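Local coordinates for protein dihydroorotase (Saccharomyces cerevisiae S288C, PDB 6L0A) that catalyses the zinc-dependent interconversion of N-carbamoyl-L-aspartate and (S)-dihydroorotate, the third step of de novo pyrimidine biosynthesis, at residues I287-V290 / F291-N295; P150-V153 / L154-E157; E313-D316 / S317-A320; I338-G341 / K342-I346. One frame throughout, in Å; residues are numbered along the deposited sequence.

Contact 1: I287-V290 / F291-N295; sequences IAQV and FEEQN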
loop_
_atom_site.group_PDB
_atom_site.type_symbol
_atom_site.label_atom_id
_atom_site.label_comp_id
_atom_site.label_asym_id
_atom_site.label_seq_id
_atom_site.Cartn_x
_atom_site.Cartn_y
_atom_site.Cartn_z
ATOM N N ILE C 287 -17.991 -14.076 -5.845
ATOM C CA ILE C 287 -17.365 -14.914 -6.857
ATOM C C ILE C 287 -18.231 -14.969 -8.113
ATOM O O ILE C 287 -17.724 -14.962 -9.241
ATOM C CB ILE C 287 -17.104 -16.315 -6.279
ATOM C CG1 ILE C 287 -16.180 -16.215 -5.057
ATOM C CG2 ILE C 287 -16.502 -17.206 -7.336
ATOM C CD1 ILE C 287 -14.799 -15.675 -5.396
ATOM N N ALA C 288 -19.548 -15.036 -7.929
ATOM C CA ALA C 288 -20.460 -15.071 -9.065
ATOM C C ALA C 288 -20.315 -13.818 -9.915
ATOM O O ALA C 288 -20.403 -13.877 -11.147
ATOM C CB ALA C 288 -21.895 -15.228 -8.571
ATOM N N GLN C 289 -20.061 -12.676 -9.275
ATOM C CA GLN C 289 -19.824 -11.448 -10.025
ATOM C C GLN C 289 -18.682 -11.627 -11.014
ATOM O O GLN C 289 -18.781 -11.227 -12.183
ATOM C CB GLN C 289 -19.531 -10.298 -9.059
ATOM C CG GLN C 289 -19.707 -8.911 -9.669
ATOM C CD GLN C 289 -21.112 -8.699 -10.188
ATOM O OE1 GLN C 289 -22.093 -8.987 -9.495
ATOM N NE2 GLN C 289 -21.222 -8.192 -11.416
ATOM N N VAL C 290 -17.591 -12.245 -10.565
ATOM C CA VAL C 290 -16.417 -12.426 -11.413
ATOM C C VAL C 290 -16.715 -13.392 -12.549
ATOM O O VAL C 290 -16.371 -13.138 -13.711
ATOM C CB VAL C 290 -15.228 -12.909 -10.567
ATOM C CG1 VAL C 290 -14.012 -13.176 -11.459
ATOM C CG2 VAL C 290 -14.931 -11.886 -9.487
ATOM N N PHE C 291 -17.347 -14.524 -12.232
ATOM C CA PHE C 291 -17.594 -15.522 -13.264
ATOM C C PHE C 291 -18.597 -15.020 -14.300
ATOM O O PHE C 291 -18.478 -15.347 -15.483
ATOM C CB PHE C 291 -18.071 -16.824 -12.623
ATOM C CG PHE C 291 -16.949 -17.673 -12.065
ATOM C CD1 PHE C 291 -16.247 -17.270 -10.937
ATOM C CD2 PHE C 291 -16.604 -18.871 -12.670
ATOM C CE1 PHE C 291 -15.225 -18.055 -10.417
ATOM C CE2 PHE C 291 -15.579 -19.660 -12.162
ATOM C CZ PHE C 291 -14.887 -19.245 -11.027
ATOM N N GLU C 292 -19.555 -14.199 -13.881
ATOM C CA GLU C 292 -20.470 -13.583 -14.839
ATOM C C GLU C 292 -19.725 -12.629 -15.763
ATOM O O GLU C 292 -19.843 -12.711 -16.993
ATOM C CB GLU C 292 -21.583 -12.848 -14.100
ATOM C CG GLU C 292 -22.400 -11.942 -15.011
ATOM C CD GLU C 292 -23.839 -11.833 -14.580
ATOM O OE1 GLU C 292 -24.085 -11.347 -13.456
ATOM O OE2 GLU C 292 -24.724 -12.237 -15.366
ATOM N N GLU C 293 -18.940 -11.718 -15.183
ATOM C CA GLU C 293 -18.190 -10.766 -15.991
ATOM C C GLU C 293 -17.212 -11.473 -16.926
ATOM O O GLU C 293 -16.919 -10.965 -18.017
ATOM C CB GLU C 293 -17.473 -9.767 -15.074
ATOM C CG GLU C 293 -18.442 -8.886 -14.264
ATOM C CD GLU C 293 -17.747 -7.974 -13.262
ATOM O OE1 GLU C 293 -16.508 -8.054 -13.145
ATOM O OE2 GLU C 293 -18.448 -7.187 -12.575
ATOM N N GLN C 294 -16.728 -12.652 -16.546
ATOM C CA GLN C 294 -15.812 -13.404 -17.389
ATOM C C GLN C 294 -16.518 -14.345 -18.353
ATOM O O GLN C 294 -15.841 -15.048 -19.113
ATOM C CB GLN C 294 -14.829 -14.215 -16.535
ATOM C CG GLN C 294 -13.917 -13.356 -15.675
ATOM C CD GLN C 294 -13.213 -12.284 -16.473
ATOM O OE1 GLN C 294 -12.488 -12.580 -17.425
ATOM N NE2 GLN C 294 -13.416 -11.031 -16.090
ATOM N N ASN C 295 -17.848 -14.381 -18.335
ATOM C CA ASN C 295 -18.611 -15.270 -19.210
ATOM C C ASN C 295 -18.201 -16.718 -18.998
ATOM O O ASN C 295 -17.981 -17.481 -19.939
ATOM C CB ASN C 295 -18.462 -14.856 -20.669
ATOM C CG ASN C 295 -18.962 -13.485 -20.895
ATOM O OD1 ASN C 295 -18.369 -12.694 -21.631
ATOM N ND2 ASN C 295 -20.061 -13.151 -20.230
#

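Contact 2: P150-V153 / L154-E157; sequences PIHV and LNAE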
loop_
_atom_site.group_PDB
_atom_site.type_symbol
_atom_site.label_atom_id
_atom_site.label_comp_id
_atom_site.label_asym_id
_atom_site.label_seq_id
_atom_site.Cartn_x
_atom_site.Cartn_y
_atom_site.Cartn_z
ATOM N N PRO C 150 16.706 -8.400 -1.563
ATOM C CA PRO C 150 15.714 -7.861 -0.627
ATOM C C PRO C 150 14.361 -8.514 -0.871
ATOM O O PRO C 150 14.007 -8.851 -2.003
ATOM C CB PRO C 150 15.698 -6.356 -0.927
ATOM C CG PRO C 150 16.260 -6.232 -2.301
ATOM C CD PRO C 150 17.183 -7.391 -2.524
ATOM N N ILE C 151 13.635 -8.738 0.218
ATOM C CA ILE C 151 12.283 -9.285 0.199
ATOM C C ILE C 151 11.362 -8.248 0.823
ATOM O O ILE C 151 11.655 -7.724 1.907
ATOM C CB ILE C 151 12.198 -10.622 0.961
ATOM C CG1 ILE C 151 13.043 -11.686 0.256
ATOM C CG2 ILE C 151 10.728 -11.096 1.086
ATOM C CD1 ILE C 151 13.128 -13.010 1.031
ATOM N N HIS C 152 10.264 -7.942 0.131
ATOM C CA HIS C 152 9.290 -6.951 0.566
ATOM C C HIS C 152 7.903 -7.489 0.232
ATOM O O HIS C 152 7.763 -8.579 -0.335
ATOM C CB HIS C 152 9.553 -5.602 -0.109
ATOM C CG HIS C 152 9.800 -5.720 -1.573
ATOM N ND1 HIS C 152 8.799 -6.005 -2.469
ATOM C CD2 HIS C 152 10.943 -5.642 -2.296
ATOM C CE1 HIS C 152 9.304 -6.074 -3.687
ATOM N NE2 HIS C 152 10.607 -5.862 -3.610
ATOM N N VAL C 153 6.863 -6.723 0.571
ATOM C CA VAL C 153 5.511 -7.264 0.439
ATOM C C VAL C 153 5.162 -7.589 -1.007
ATOM O O VAL C 153 4.243 -8.369 -1.256
ATOM C CB VAL C 153 4.462 -6.304 1.042
ATOM C CG1 VAL C 153 4.616 -6.204 2.569
ATOM C CG2 VAL C 153 4.560 -4.923 0.377
ATOM N N LEU C 154 5.858 -7.011 -1.983
ATOM C CA LEU C 154 5.465 -7.272 -3.360
ATOM C C LEU C 154 6.091 -8.529 -3.943
ATOM O O LEU C 154 5.482 -9.152 -4.823
ATOM C CB LEU C 154 5.830 -6.094 -4.259
ATOM C CG LEU C 154 4.901 -4.904 -4.189
ATOM C CD1 LEU C 154 5.511 -3.856 -5.072
ATOM C CD2 LEU C 154 3.481 -5.251 -4.633
ATOM N N ASN C 155 7.291 -8.912 -3.509
ATOM C CA ASN C 155 7.906 -10.129 -4.022
ATOM C C ASN C 155 7.973 -11.254 -2.992
ATOM O O ASN C 155 8.590 -12.287 -3.269
ATOM C CB ASN C 155 9.306 -9.841 -4.600
ATOM C CG ASN C 155 10.333 -9.443 -3.545
ATOM O OD1 ASN C 155 10.039 -9.331 -2.345
ATOM N ND2 ASN C 155 11.569 -9.240 -3.997
ATOM N N ALA C 156 7.353 -11.088 -1.812
ATOM C CA ALA C 156 7.513 -12.101 -0.760
ATOM C C ALA C 156 6.878 -13.437 -1.147
ATOM O O ALA C 156 7.367 -14.495 -0.731
ATOM C CB ALA C 156 6.933 -11.589 0.561
ATOM N N GLU C 157 5.802 -13.410 -1.943
ATOM C CA GLU C 157 5.176 -14.640 -2.416
ATOM C C GLU C 157 6.050 -15.338 -3.460
ATOM O O GLU C 157 6.315 -16.543 -3.360
ATOM C CB GLU C 157 3.793 -14.331 -2.990
ATOM C CG GLU C 157 3.112 -15.528 -3.584
ATOM C CD GLU C 157 1.686 -15.226 -3.990
ATOM O OE1 GLU C 157 1.376 -15.345 -5.182
ATOM O OE2 GLU C 157 0.875 -14.856 -3.120
HETATM O O HOH W 1 3.843 -11.091 -1.475
#

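Contact 3: E313-D316 / S317-A320; sequences EVKD and SEVA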
loop_
_atom_site.group_PDB
_atom_site.type_symbol
_atom_site.label_atom_id
_atom_site.label_comp_id
_atom_site.label_asym_id
_atom_site.label_seq_id
_atom_site.Cartn_x
_atom_site.Cartn_y
_atom_site.Cartn_z
ATOM N N GLU C 313 -11.356 -34.416 0.006
ATOM C CA GLU C 313 -12.035 -35.712 0.052
ATOM C C GLU C 313 -13.160 -35.703 1.083
ATOM O O GLU C 313 -13.229 -36.539 1.985
ATOM C CB GLU C 313 -11.036 -36.845 0.304
ATOM C CG GLU C 313 -9.965 -36.879 -0.785
ATOM C CD GLU C 313 -8.863 -37.915 -0.543
ATOM O OE1 GLU C 313 -9.183 -39.118 -0.507
ATOM O OE2 GLU C 313 -7.701 -37.507 -0.384
ATOM N N VAL C 314 -14.048 -34.719 0.937
ATOM C CA VAL C 314 -15.206 -34.561 1.807
ATOM C C VAL C 314 -16.245 -35.601 1.415
ATOM O O VAL C 314 -16.591 -35.729 0.236
ATOM C CB VAL C 314 -15.781 -33.142 1.690
ATOM C CG1 VAL C 314 -16.924 -32.935 2.681
ATOM C CG2 VAL C 314 -14.683 -32.095 1.913
ATOM N N LYS C 315 -16.741 -36.340 2.397
ATOM C CA LYS C 315 -17.716 -37.396 2.169
ATOM C C LYS C 315 -19.092 -36.948 2.641
ATOM O O LYS C 315 -19.223 -36.135 3.560
ATOM C CB LYS C 315 -17.313 -38.679 2.906
ATOM C CG LYS C 315 -15.886 -39.132 2.654
ATOM C CD LYS C 315 -15.631 -39.399 1.175
ATOM C CE LYS C 315 -14.233 -39.972 0.944
ATOM N NZ LYS C 315 -13.920 -40.164 -0.506
ATOM N N ASP C 316 -20.130 -37.515 2.013
ATOM C CA ASP C 316 -21.496 -37.198 2.413
ATOM C C ASP C 316 -21.726 -37.443 3.901
ATOM O O ASP C 316 -22.539 -36.753 4.529
ATOM C CB ASP C 316 -22.488 -38.015 1.583
ATOM C CG ASP C 316 -23.620 -37.167 1.020
ATOM O OD1 ASP C 316 -24.361 -37.678 0.153
ATOM O OD2 ASP C 316 -23.774 -35.995 1.438
ATOM N N SER C 317 -21.010 -38.403 4.490
ATOM C CA SER C 317 -21.239 -38.739 5.889
ATOM C C SER C 317 -20.709 -37.681 6.849
ATOM O O SER C 317 -21.151 -37.640 8.002
ATOM C CB SER C 317 -20.608 -40.090 6.220
ATOM O OG SER C 317 -19.205 -40.039 6.063
ATOM N N GLU C 318 -19.767 -36.836 6.420
ATOM C CA GLU C 318 -19.300 -35.771 7.294
ATOM C C GLU C 318 -20.193 -34.539 7.248
ATOM O O GLU C 318 -20.011 -33.626 8.053
ATOM C CB GLU C 318 -17.888 -35.323 6.925
ATOM C CG GLU C 318 -16.997 -36.376 6.310
ATOM C CD GLU C 318 -15.661 -35.783 5.933
ATOM O OE1 GLU C 318 -15.127 -35.006 6.754
ATOM O OE2 GLU C 318 -15.157 -36.063 4.827
ATOM N N VAL C 319 -21.143 -34.501 6.333
ATOM C CA VAL C 319 -21.810 -33.259 5.994
ATOM C C VAL C 319 -22.865 -32.942 7.049
ATOM O O VAL C 319 -23.690 -33.782 7.405
ATOM C CB VAL C 319 -22.374 -33.332 4.571
ATOM C CG1 VAL C 319 -23.544 -32.441 4.441
ATOM C CG2 VAL C 319 -21.236 -32.916 3.549
ATOM N N ALA C 320 -22.814 -31.720 7.592
ATOM C CA ALA C 320 -23.769 -31.292 8.608
ATOM C C ALA C 320 -25.178 -31.069 8.061
ATOM O O ALA C 320 -26.138 -31.120 8.839
ATOM C CB ALA C 320 -23.298 -29.987 9.270
#

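Contact 4: I338-G341 / K342-I346; sequences ISDG and KDISI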
loop_
_atom_site.group_PDB
_atom_site.type_symbol
_atom_site.label_atom_id
_atom_site.label_comp_id
_atom_site.label_asym_id
_atom_site.label_seq_id
_atom_site.Cartn_x
_atom_site.Cartn_y
_atom_site.Cartn_z
ATOM N N ILE C 338 -21.323 -4.193 8.721
ATOM C CA ILE C 338 -21.880 -5.420 9.282
ATOM C C ILE C 338 -21.671 -5.342 10.788
ATOM O O ILE C 338 -20.531 -5.212 11.252
ATOM C CB ILE C 338 -21.218 -6.681 8.699
ATOM C CG1 ILE C 338 -21.164 -6.619 7.171
ATOM C CG2 ILE C 338 -21.946 -7.940 9.151
ATOM C CD1 ILE C 338 -22.483 -6.905 6.495
ATOM N N SER C 339 -22.761 -5.420 11.553
ATOM C CA SER C 339 -22.700 -5.166 12.983
ATOM C C SER C 339 -23.525 -6.192 13.743
ATOM O O SER C 339 -24.498 -6.743 13.218
ATOM C CB SER C 339 -23.207 -3.755 13.317
ATOM O OG SER C 339 -23.036 -3.473 14.692
ATOM N N ASP C 340 -23.128 -6.436 14.993
ATOM C CA ASP C 340 -23.895 -7.257 15.915
ATOM C C ASP C 340 -24.797 -6.432 16.823
ATOM O O ASP C 340 -25.438 -6.994 17.713
ATOM C CB ASP C 340 -22.962 -8.136 16.763
ATOM C CG ASP C 340 -22.095 -7.334 17.735
ATOM O OD1 ASP C 340 -22.088 -6.081 17.683
ATOM O OD2 ASP C 340 -21.401 -7.974 18.555
ATOM N N GLY C 341 -24.859 -5.118 16.623
ATOM C CA GLY C 341 -25.660 -4.258 17.470
ATOM C C GLY C 341 -25.096 -4.005 18.848
ATOM O O GLY C 341 -25.714 -3.265 19.625
ATOM N N LYS C 342 -23.955 -4.598 19.191
ATOM C CA LYS C 342 -23.316 -4.298 20.462
ATOM C C LYS C 342 -22.039 -3.505 20.214
ATOM O O LYS C 342 -22.109 -2.328 19.844
ATOM C CB LYS C 342 -23.060 -5.586 21.246
ATOM C CG LYS C 342 -24.358 -6.287 21.651
ATOM C CD LYS C 342 -24.124 -7.682 22.214
ATOM C CE LYS C 342 -24.520 -8.752 21.204
ATOM N NZ LYS C 342 -25.922 -9.227 21.396
ATOM N N ASP C 343 -20.870 -4.122 20.380
ATOM C CA ASP C 343 -19.613 -3.389 20.277
ATOM C C ASP C 343 -18.848 -3.634 18.977
ATOM O O ASP C 343 -17.735 -3.116 18.837
ATOM C CB ASP C 343 -18.703 -3.730 21.461
ATOM C CG ASP C 343 -19.257 -3.235 22.786
ATOM O OD1 ASP C 343 -20.326 -2.581 22.775
ATOM O OD2 ASP C 343 -18.623 -3.493 23.835
ATOM N N ILE C 344 -19.396 -4.386 18.022
ATOM C CA ILE C 344 -18.625 -4.821 16.858
ATOM C C ILE C 344 -19.278 -4.300 15.587
ATOM O O ILE C 344 -20.453 -4.583 15.324
ATOM C CB ILE C 344 -18.478 -6.349 16.807
ATOM C CG1 ILE C 344 -17.678 -6.834 18.016
ATOM C CG2 ILE C 344 -17.810 -6.780 15.507
ATOM C CD1 ILE C 344 -17.532 -8.357 18.102
ATOM N N SER C 345 -18.507 -3.552 14.792
ATOM C CA SER C 345 -18.870 -3.198 13.429
ATOM C C SER C 345 -17.740 -3.613 12.499
ATOM O O SER C 345 -16.574 -3.328 12.777
ATOM C CB SER C 345 -19.126 -1.696 13.293
ATOM O OG SER C 345 -20.096 -1.270 14.229
ATOM N N ILE C 346 -18.085 -4.282 11.403
ATOM C CA ILE C 346 -17.128 -4.704 10.386
ATOM C C ILE C 346 -17.496 -4.029 9.078
ATOM O O ILE C 346 -18.674 -3.987 8.701
ATOM C CB ILE C 346 -17.129 -6.233 10.196
ATOM C CG1 ILE C 346 -16.808 -6.954 11.496
ATOM C CG2 ILE C 346 -16.152 -6.642 9.086
ATOM C CD1 ILE C 346 -17.379 -8.366 11.509
HETATM O O HOH W 2 -20.132 -6.901 20.898
#

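Contact 1: I287-V290 / F291-N295
Ile287 meets Phe291 one helical turn further on, the two side chains lying next to each other and pointing the same way. CG2 of Ile287, anti to the backbone N (chi1 -60° for CG1), comes within 3.4 Å of Phe291 CE1, a tight apolar approach. The same ring turns its edge to the carbonyl of Ile287: CD1 of Phe291 lies 3.2 Å from Ile287 O, near the ring plane. That oxygen also takes the backbone bond from Phe291 N. Both side chains continue onto helix 300-312, where Phe291 meets the ring of Phe303. At Ala288 the link is chiefly a backbone bond, Glu292 N to Ala288 O at 2.9 Å; the carboxylate of Glu292 is held by a salt bridge to Lys329. Gln289 adds a polar strut to the next turn. Its chain bends at chi2, and NE2 donates to Glu293 OE2 over 3.2 Å. The acceptor lies almost in the amide plane, whereas NE2 stands 35° out of the carboxylate plane, and the two planes are 68° apart. The other end of that amide is engaged too, since OE1 accepts from Ser356 N of strand 354-362. Val290 packs on Phe215 and Val243, and its CG1 comes only to 4.2 Å from Gln294 CG. Its oxygen accepts the last helical bond here, from Gln294 N at 2.9 Å. Asn295 N then returns to Glu292 O at 2.9 Å, a bond that, with the positive phi of Asn295, belongs to the Schellman motif ending helix 283-293.

Contact 2: P150-V153 / L154-E157
His152 and Asn155 stack ring on amide: the two planes are 4° apart, and Asn155 OD1 sits over the ring centre, 3.5 Å above its plane. The amide is clamped at both ends by backbone. OD1 accepts from His152 N at 2.8 Å, in a nearly straight bond (172°), and ND2 donates to Pro150 O at 3.2 Å, with that oxygen close to the amide plane. His152 uses its edge as well, ND1 accepting in the ring plane from Leu154 N at 3.1 Å; a chi1 of 46° sets CG between the backbone N and the carbonyl carbon and folds the ring over the turn. This turn leads the loop after strand 133-136 into helix 156-170, a strand-to-helix connection of the TIM-barrel family. With an alanine here in place of His152 the ring is gone, which would probably leave Leu154 N without the ND1 acceptor and the Asn155 amide freer to turn. Further out, Ile151 CG2 packs 3.9 Å from Ala156 CB, and a water bridges Val153 O (2.8 Å) to Glu157 N. The carboxylate of Glu157 reaches Thr182 and Ser183. Beyond the chain, Asp219 of the second subunit accepts from Val153 N, and Leu154 packs on Leu154 of that subunit.

Contact 3: E313-D316 / S317-A320
The carboxylate of Glu318 meets the backbone N of Lys315 at its OE2, on the anti side and 32° out of the carboxylate plane. The bond measures 2.9 Å from Lys315 N to Glu318 OE2. Beside it, Val314 CA comes to 3.4 Å from the same OE2. The second oxygen, OE1, forms a salt bridge with Arg95, whose charge would probably stabilise the ionised carboxylate; the ammonium of Lys315, its NZ 6.8 Å from Glu318 OE2, is not in contact. Beyond CG the Glu318 chain is extended, and an unusual chi1 of -30° carries it back over the turn. Two peptide carbonyls are approached from above their planes, and both bonds span three residues, as in a 3-10 turn: Glu318 N stands 54° out of the plane of the Lys315 carbonyl at 3.0 Å from its O, and Val319 N reaches Asp316 O at 3.2 Å. Val314 CG1 and Val319 CG2 meet loosely at 4.4 Å. Asp316 turns outward to a salt bridge with Arg364. The whole turn joins helix 300-312, ended by a Schellman motif at Glu313, to strand 324-328; Glu313 is tied to Lys175, while Val314, Glu318 and Val319 rest on strand 69-71.

Contact 4: I338-G341 / K342-I346
Ile338 and Ile346 form an antiparallel hydrogen-bonded pair, Ile338 N to Ile346 O at 2.7 Å and Ile346 N to Ile338 O at 2.6 Å, which closes a short beta hairpin. Inside it, Ser339 and Ser345 make the non-hydrogen-bonded pair. Ser339 OG donates to Ile344 O at 2.9 Å and accepts from Gly341 N at 3.1 Å, the latter bond making an ST turn. Ile344 O also receives Asp340 N, so two donors grip it. Asp340 pins the loop: chi1 of 67° swings its carboxylate across the turn, where OD1 accepts from Lys342 N at 2.8 Å, an Asx turn, and from Ile344 N at 3.2 Å. The two N-H groups come from opposite faces of the carboxylate, Ile344 N 33° out of its plane on the syn side, Lys342 N 60° out. Were a leucine to stand in place of Asp340, Lys342 N and Ile344 N would probably both lose their acceptor and the loop would be freer to move. Ile344 and Ile346 settle against helix 20-32, through Met22. A water links the second carboxylate oxygen to the loop, donating to Asp340 OD2 and accepting from Asp343 N, each at 2.9 Å.

Contacts 1 and 2 are partly buried, whereas contacts 3 and 4 lie at the surface; contacts 2 and 3 sit on opposite sides of the chain's centre, and no two of the four touch. Each is a local contact within one continuous stretch, but of a different kind: a helix end, a loop entering a helix, a 3-10 turn and a hairpin. Contacts 1 and 3 both involve helix 300-312, the first packing apolar side chains on it, the second following its end. Contact 2 alone borders the second subunit. Chemistry tracks place: ring and methyl packing joins the helical bonds in contact 1, a ring-amide stack marks contact 2, and in contacts 3 and 4 a carboxylate accepts from backbone N-H, one in contact 3 and two in contact 4, beside backbone bonds.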